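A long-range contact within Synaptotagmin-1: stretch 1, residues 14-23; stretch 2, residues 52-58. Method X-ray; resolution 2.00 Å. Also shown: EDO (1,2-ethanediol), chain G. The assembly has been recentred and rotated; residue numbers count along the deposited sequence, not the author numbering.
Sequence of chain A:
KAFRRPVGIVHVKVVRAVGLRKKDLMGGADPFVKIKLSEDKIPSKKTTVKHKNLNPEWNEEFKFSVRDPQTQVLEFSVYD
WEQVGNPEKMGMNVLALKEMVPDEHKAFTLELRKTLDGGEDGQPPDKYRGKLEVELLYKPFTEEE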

ATOM      1  N   VAL A  14      -0.593  -4.314   4.889  1.00 39.03           N
ATOM      2  CA  VAL A  14      -1.401  -4.495   3.692  1.00 41.19           C
ATOM      3  C   VAL A  14      -2.268  -5.723   3.923  1.00 38.97           C
ATOM      4  O   VAL A  14      -1.773  -6.857   3.959  1.00 42.47           O
ATOM      5  N   VAL A  15      -3.566  -5.504   4.038  1.00 40.31           N
ATOM      6  CA  VAL A  15      -4.475  -6.563   4.453  1.00 47.63           C
ATOM      7  C   VAL A  15      -4.922  -7.357   3.240  1.00 42.12           C
ATOM      8  O   VAL A  15      -4.584  -8.540   3.109  1.00 44.80           O
ATOM      9  N   ARG A  16      -5.690  -6.721   2.360  1.00 45.04           N
ATOM     10  CA  ARG A  16      -6.220  -7.401   1.187  1.00 44.79           C
ATOM     11  C   ARG A  16      -6.598  -6.372   0.127  1.00 46.53           C
ATOM     12  O   ARG A  16      -6.681  -5.170   0.394  1.00 47.36           O
ATOM     13  N   ALA A  17      -6.804  -6.868  -1.093  1.00 45.27           N
ATOM     14  CA  ALA A  17      -7.487  -6.134  -2.143  1.00 45.88           C
ATOM     15  C   ALA A  17      -8.752  -6.899  -2.499  1.00 46.14           C
ATOM     16  O   ALA A  17      -8.812  -8.124  -2.371  1.00 45.77           O
ATOM     17  N   VAL A  18      -9.772  -6.160  -2.911  1.00 47.92           N
ATOM     18  CA  VAL A  18     -11.077  -6.726  -3.220  1.00 50.27           C
ATOM     19  C   VAL A  18     -11.537  -6.158  -4.545  1.00 49.61           C
ATOM     20  O   VAL A  18     -11.458  -4.946  -4.772  1.00 51.10           O
ATOM     21  N   GLY A  19     -12.007  -7.031  -5.423  1.00 51.83           N
ATOM     22  CA  GLY A  19     -12.618  -6.574  -6.654  1.00 50.83           C
ATOM     23  C   GLY A  19     -11.661  -6.063  -7.702  1.00 51.51           C
ATOM     24  O   GLY A  19     -12.034  -5.187  -8.488  1.00 51.85           O
ATOM     25  N   LEU A  20     -10.435  -6.581  -7.737  1.00 48.36           N
ATOM     26  CA  LEU A  20      -9.478  -6.169  -8.756  1.00 50.47           C
ATOM     27  C   LEU A  20      -9.992  -6.524 -10.148  1.00 50.75           C
ATOM     28  O   LEU A  20     -10.718  -7.504 -10.332  1.00 50.27           O
ATOM     29  N   ARG A  21      -9.625  -5.695 -11.125  1.00 47.64           N
ATOM     30  CA  ARG A  21     -10.011  -5.930 -12.509  1.00 52.68           C
ATOM     31  C   ARG A  21      -9.223  -7.086 -13.089  1.00 48.99           C
ATOM     32  O   ARG A  21      -8.054  -7.288 -12.764  1.00 51.84           O
ATOM     33  N   LYS A  22      -9.851  -7.829 -13.992  1.00 54.51           N
ATOM     34  CA  LYS A  22      -9.088  -8.793 -14.764  1.00 53.76           C
ATOM     35  C   LYS A  22      -8.110  -8.060 -15.669  1.00 51.80           C
ATOM     36  O   LYS A  22      -8.445  -7.044 -16.281  1.00 55.98           O
ATOM     37  N   LYS A  23      -6.903  -8.561 -15.728  1.00 55.24           N
ATOM     38  CA  LYS A  23      -5.827  -7.993 -16.530  1.00 55.83           C
ATOM     39  C   LYS A  23      -5.169  -9.029 -17.436  1.00 56.95           C
ATOM     40  O   LYS A  23      -4.903  -8.735 -18.610  1.00 58.11           O
ATOM     41  N   LYS A  52      -2.905 -15.460  -9.618  1.00 40.09           N
ATOM     42  CA  LYS A  52      -4.237 -15.744 -10.128  1.00 43.03           C
ATOM     43  C   LYS A  52      -5.305 -15.492  -9.058  1.00 41.75           C
ATOM     44  O   LYS A  52      -6.044 -16.383  -8.645  1.00 42.20           O
ATOM     45  N   ASN A  53      -5.402 -14.231  -8.646  1.00 41.15           N
ATOM     46  CA  ASN A  53      -6.230 -13.851  -7.500  1.00 37.94           C
ATOM     47  C   ASN A  53      -6.672 -12.405  -7.686  1.00 36.51           C
ATOM     48  O   ASN A  53      -5.845 -11.495  -7.609  1.00 38.69           O
ATOM     49  N   LEU A  54      -7.958 -12.178  -7.918  1.00 38.39           N
ATOM     50  CA  LEU A  54      -8.477 -10.819  -7.946  1.00 40.34           C
ATOM     51  C   LEU A  54      -8.931 -10.337  -6.577  1.00 45.52           C
ATOM     52  O   LEU A  54      -9.293  -9.163  -6.440  1.00 46.55           O
ATOM     53  N   ASN A  55      -8.914 -11.206  -5.564  1.00 43.24           N
ATOM     54  CA  ASN A  55      -9.203 -10.826  -4.179  1.00 42.81           C
ATOM     55  C   ASN A  55      -8.066 -11.269  -3.263  1.00 44.80           C
ATOM     56  O   ASN A  55      -8.262 -12.039  -2.319  1.00 43.92           O
ATOM     57  N   PRO A  56      -6.852 -10.797  -3.523  1.00 43.88           N
ATOM     58  CA  PRO A  56      -5.704 -11.258  -2.742  1.00 38.46           C
ATOM     59  C   PRO A  56      -5.838 -10.896  -1.274  1.00 43.65           C
ATOM     60  O   PRO A  56      -6.343  -9.832  -0.914  1.00 39.84           O
ATOM     61  N   GLU A  57      -5.349 -11.797  -0.431  1.00 42.20           N
ATOM     62  CA  GLU A  57      -5.214 -11.594   1.004  1.00 40.37           C
ATOM     63  C   GLU A  57      -3.737 -11.704   1.361  1.00 37.69           C
ATOM     64  O   GLU A  57      -3.151 -12.782   1.219  1.00 40.42           O
ATOM     65  N   TRP A  58      -3.129 -10.598   1.800  1.00 35.76           N
ATOM     66  CA  TRP A  58      -1.709 -10.547   2.146  1.00 37.21           C
ATOM     67  C   TRP A  58      -1.469 -10.568   3.653  1.00 40.47           C
ATOM     68  O   TRP A  58      -0.768 -11.446   4.158  1.00 41.48           O
TER

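Side-chain packing between residues 14-23 and 52-58 of Synaptotagmin-1. The two stretches run antiparallel, with Arg-16 facing Glu-57 as a non-hydrogen-bonded pair (CA to CA, 4.3 Å). Backbone hydrogen bonds flank this pair, from Trp-58 N to Val-15 O (2.8 Å) and from Ala-17 N to Pro-56 O (3.0 Å).

Arg-16 and Glu-57 lie on the same face of the sheet and meet in a salt bridge between Arg-16 NH1 and Glu-57 OE2 (2.6 Å). Arg-16 leaves the backbone with chi1 p and chi2 t; chi3, at 128°, lies between wells, and the carboxylate oxygen sits at the edge of the guanidinium, near its plane, where the N-H groups point. Glu-57 starts with chi1 t, and its chi2 of 110° is also off a well; the end of the side chain comes nearer to the first stretch than its CA-to-CB direction alone would suggest. Arg-16 NE is satisfied elsewhere in the structure.

Val-14 and Trp-58 point toward the opposing stretch. Val-14 is t, and its CG1 lies 3.7 Å from Trp-58 CE3. With chi1 m and chi2 at -81°, the indole reaches along the first strand as far as Ala-17, whose CB is 3.8 Å from Trp-58 CZ3. The small methyl of Ala-17 also meets the proline ring, CB to Pro-56 CG at 3.7 Å. That ring has C-gamma endo pucker, and the adjacent ring atom, Pro-56 CD, lies 3.8 Å from Leu-20 CD1. Val-15, also t, points away from this contact.

Beyond the strand, Leu-20 (m, t) points toward the second stretch and is buried. Leu-54 has the same m, t conformation but leaves its backbone sideways; the two side chains approach at Leu-20 CB to Leu-54 CB, 4.2 Å, while Leu-20 N donates to Leu-54 O (3.1 Å). Leu-54 extends past Leu-20 along the loop, placing CD2 3.5 Å from Arg-21 O and CD1 3.7 Å from Lys-22 CG, so the aliphatic part of the lysine adds to its cover. Lys-22 is m, t, t, p; its CG makes the contact, and NZ lies farther from Leu-54 CD1 than CG does. Arg-21 points away.

Asn-55 (chi1 m, chi2 -78°) directs its amide oxygen back to the first stretch, where OD1 accepts from Gly-19 N at 3.0 Å. The bond satisfies the backbone donor of Gly-19, whose positive phi of 75° by itself favours glycine. Asn-53 (chi1 t) works within its own stretch instead: its OD1 accepts from Asn-55 N at 3.0 Å.

A 1,2-ethanediol, probably from the crystallisation liquor, lies by the second stretch. Its O2 accepts from Glu-57 N (3.2 Å), its O1 makes a weak hydrogen bond to Glu-57 O (3.3 Å), and Asn-53 ND2 comes within 3.1 Å of O2.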

ATOM      1  CB  VAL A  14      -0.542  -4.642   2.429  1.00 42.68           C
ATOM      2  CG1 VAL A  14      -1.446  -4.855   1.211  1.00 39.70           C
ATOM      3  CG2 VAL A  14       0.316  -3.400   2.241  1.00 45.73           C
ATOM      4  CB  VAL A  15      -5.685  -5.993   5.209  1.00 45.69           C
ATOM      5  CG1 VAL A  15      -6.630  -7.114   5.608  1.00 48.77           C
ATOM      6  CG2 VAL A  15      -5.214  -5.221   6.438  1.00 49.97           C
ATOM      7  CB  ARG A  16      -7.426  -8.269   1.562  1.00 46.89           C
ATOM      8  CG  ARG A  16      -8.657  -7.476   2.007  1.00 52.54           C
ATOM      9  CD  ARG A  16      -9.737  -8.382   2.627  1.00 49.32           C
ATOM     10  NE  ARG A  16     -10.142  -7.875   3.940  1.00 67.68           N
ATOM     11  CZ  ARG A  16      -9.845  -8.445   5.107  1.00 64.27           C
ATOM     12  NH1 ARG A  16      -9.152  -9.574   5.145  1.00 67.36           N
ATOM     13  NH2 ARG A  16     -10.248  -7.887   6.243  1.00 74.90           N
ATOM     14  CB  ALA A  17      -6.619  -5.941  -3.385  1.00 44.83           C
ATOM     15  CB  VAL A  18     -12.108  -6.420  -2.114  1.00 55.01           C
ATOM     16  CG1 VAL A  18     -13.483  -6.901  -2.517  1.00 57.68           C
ATOM     17  CG2 VAL A  18     -11.683  -7.075  -0.823  1.00 55.03           C
ATOM     18  CB  LEU A  20      -8.123  -6.834  -8.517  1.00 47.23           C
ATOM     19  CG  LEU A  20      -7.410  -6.480  -7.217  1.00 44.83           C
ATOM     20  CD1 LEU A  20      -6.045  -7.136  -7.197  1.00 39.62           C
ATOM     21  CD2 LEU A  20      -7.291  -4.968  -7.084  1.00 42.41           C
ATOM     22  CB  ARG A  21      -9.750  -4.693 -13.366  1.00 54.54           C
ATOM     23  CG  ARG A  21     -10.444  -3.455 -12.896  1.00 62.48           C
ATOM     24  CD  ARG A  21     -10.456  -2.407 -13.980  1.00 73.64           C
ATOM     25  NE  ARG A  21     -11.032  -2.919 -15.221  1.00 80.16           N
ATOM     26  CZ  ARG A  21     -12.335  -3.074 -15.439  1.00 81.67           C
ATOM     27  NH1 ARG A  21     -12.759  -3.546 -16.611  1.00 77.74           N
ATOM     28  NH2 ARG A  21     -13.214  -2.762 -14.489  1.00 75.10           N
ATOM     29  CB  LYS A  22     -10.006  -9.681 -15.589  1.00 55.54           C
ATOM     30  CG  LYS A  22     -11.007 -10.438 -14.774  1.00 59.37           C
ATOM     31  CD  LYS A  22     -11.579 -11.589 -15.555  1.00 60.15           C
ATOM     32  CE  LYS A  22     -12.968 -11.896 -15.065  1.00 61.64           C
ATOM     33  NZ  LYS A  22     -13.848 -10.727 -15.313  1.00 68.51           N
ATOM     34  CB  LYS A  23      -4.779  -7.340 -15.598  1.00 56.69           C
ATOM     35  CG  LYS A  23      -3.844  -6.339 -16.267  1.00 62.58           C
ATOM     36  CD  LYS A  23      -2.375  -6.787 -16.188  1.00 62.19           C
ATOM     37  CE  LYS A  23      -1.928  -7.552 -17.439  1.00 65.40           C
ATOM     38  NZ  LYS A  23      -0.436  -7.733 -17.509  1.00 60.36           N
ATOM     39  CB  LYS A  52      -4.272 -17.166 -10.670  1.00 42.58           C
ATOM     40  CG  LYS A  52      -3.389 -17.308 -11.949  1.00 46.84           C
ATOM     41  CD  LYS A  52      -3.201 -18.760 -12.317  1.00 51.72           C
ATOM     42  CE  LYS A  52      -2.325 -18.906 -13.542  1.00 54.89           C
ATOM     43  NZ  LYS A  52      -2.700 -17.923 -14.582  1.00 54.94           N
ATOM     44  CB  ASN A  53      -5.427 -14.020  -6.207  1.00 40.95           C
ATOM     45  CG  ASN A  53      -6.306 -14.172  -4.974  1.00 43.39           C
ATOM     46  OD1 ASN A  53      -7.443 -13.705  -4.953  1.00 42.74           O
ATOM     47  ND2 ASN A  53      -5.773 -14.822  -3.929  1.00 40.02           N
ATOM     48  CB  LEU A  54      -9.649 -10.718  -8.922  1.00 45.59           C
ATOM     49  CG  LEU A  54      -9.359 -11.148 -10.360  1.00 49.67           C
ATOM     50  CD1 LEU A  54     -10.630 -11.034 -11.171  1.00 51.76           C
ATOM     51  CD2 LEU A  54      -8.249 -10.320 -10.981  1.00 46.29           C
ATOM     52  CB  ASN A  55     -10.533 -11.427  -3.736  1.00 41.19           C
ATOM     53  CG  ASN A  55     -11.676 -10.955  -4.601  1.00 50.57           C
ATOM     54  OD1 ASN A  55     -12.169  -9.835  -4.452  1.00 50.68           O
ATOM     55  ND2 ASN A  55     -12.071 -11.788  -5.549  1.00 51.13           N
ATOM     56  CB  PRO A  56      -4.535 -10.516  -3.382  1.00 37.85           C
ATOM     57  CG  PRO A  56      -5.174  -9.275  -3.907  1.00 40.55           C
ATOM     58  CD  PRO A  56      -6.503  -9.676  -4.407  1.00 41.76           C
ATOM     59  CB  GLU A  57      -6.028 -12.643   1.744  1.00 45.80           C
ATOM     60  CG  GLU A  57      -6.054 -12.435   3.212  1.00 55.20           C
ATOM     61  CD  GLU A  57      -7.418 -12.009   3.676  1.00 66.12           C
ATOM     62  OE1 GLU A  57      -8.375 -12.124   2.872  1.00 69.67           O
ATOM     63  OE2 GLU A  57      -7.529 -11.564   4.837  1.00 62.80           O
ATOM     64  CB  TRP A  58      -1.054  -9.281   1.589  1.00 36.68           C
ATOM     65  CG  TRP A  58      -0.870  -9.242   0.124  1.00 40.09           C
ATOM     66  CD1 TRP A  58       0.130  -9.829  -0.586  1.00 36.89           C
ATOM     67  CD2 TRP A  58      -1.664  -8.522  -0.816  1.00 37.45           C
ATOM     68  NE1 TRP A  58      -0.006  -9.542  -1.914  1.00 37.75           N
ATOM     69  CE2 TRP A  58      -1.103  -8.740  -2.085  1.00 39.05           C
ATOM     70  CE3 TRP A  58      -2.801  -7.721  -0.712  1.00 39.61           C
ATOM     71  CZ2 TRP A  58      -1.643  -8.199  -3.241  1.00 38.10           C
ATOM     72  CZ3 TRP A  58      -3.335  -7.180  -1.858  1.00 41.49           C
ATOM     73  CH2 TRP A  58      -2.743  -7.406  -3.109  1.00 38.11           C
TER
HETATM   74  C1  EDO G 406      -3.114 -16.435  -0.923  1.00 48.89           C
HETATM   75  O1  EDO G 406      -2.615 -15.911   0.330  1.00 40.49           O
HETATM   76  C2  EDO G 406      -4.630 -16.286  -1.015  1.00 48.66           C
HETATM   77  O2  EDO G 406      -4.974 -14.893  -0.964  1.00 50.10           O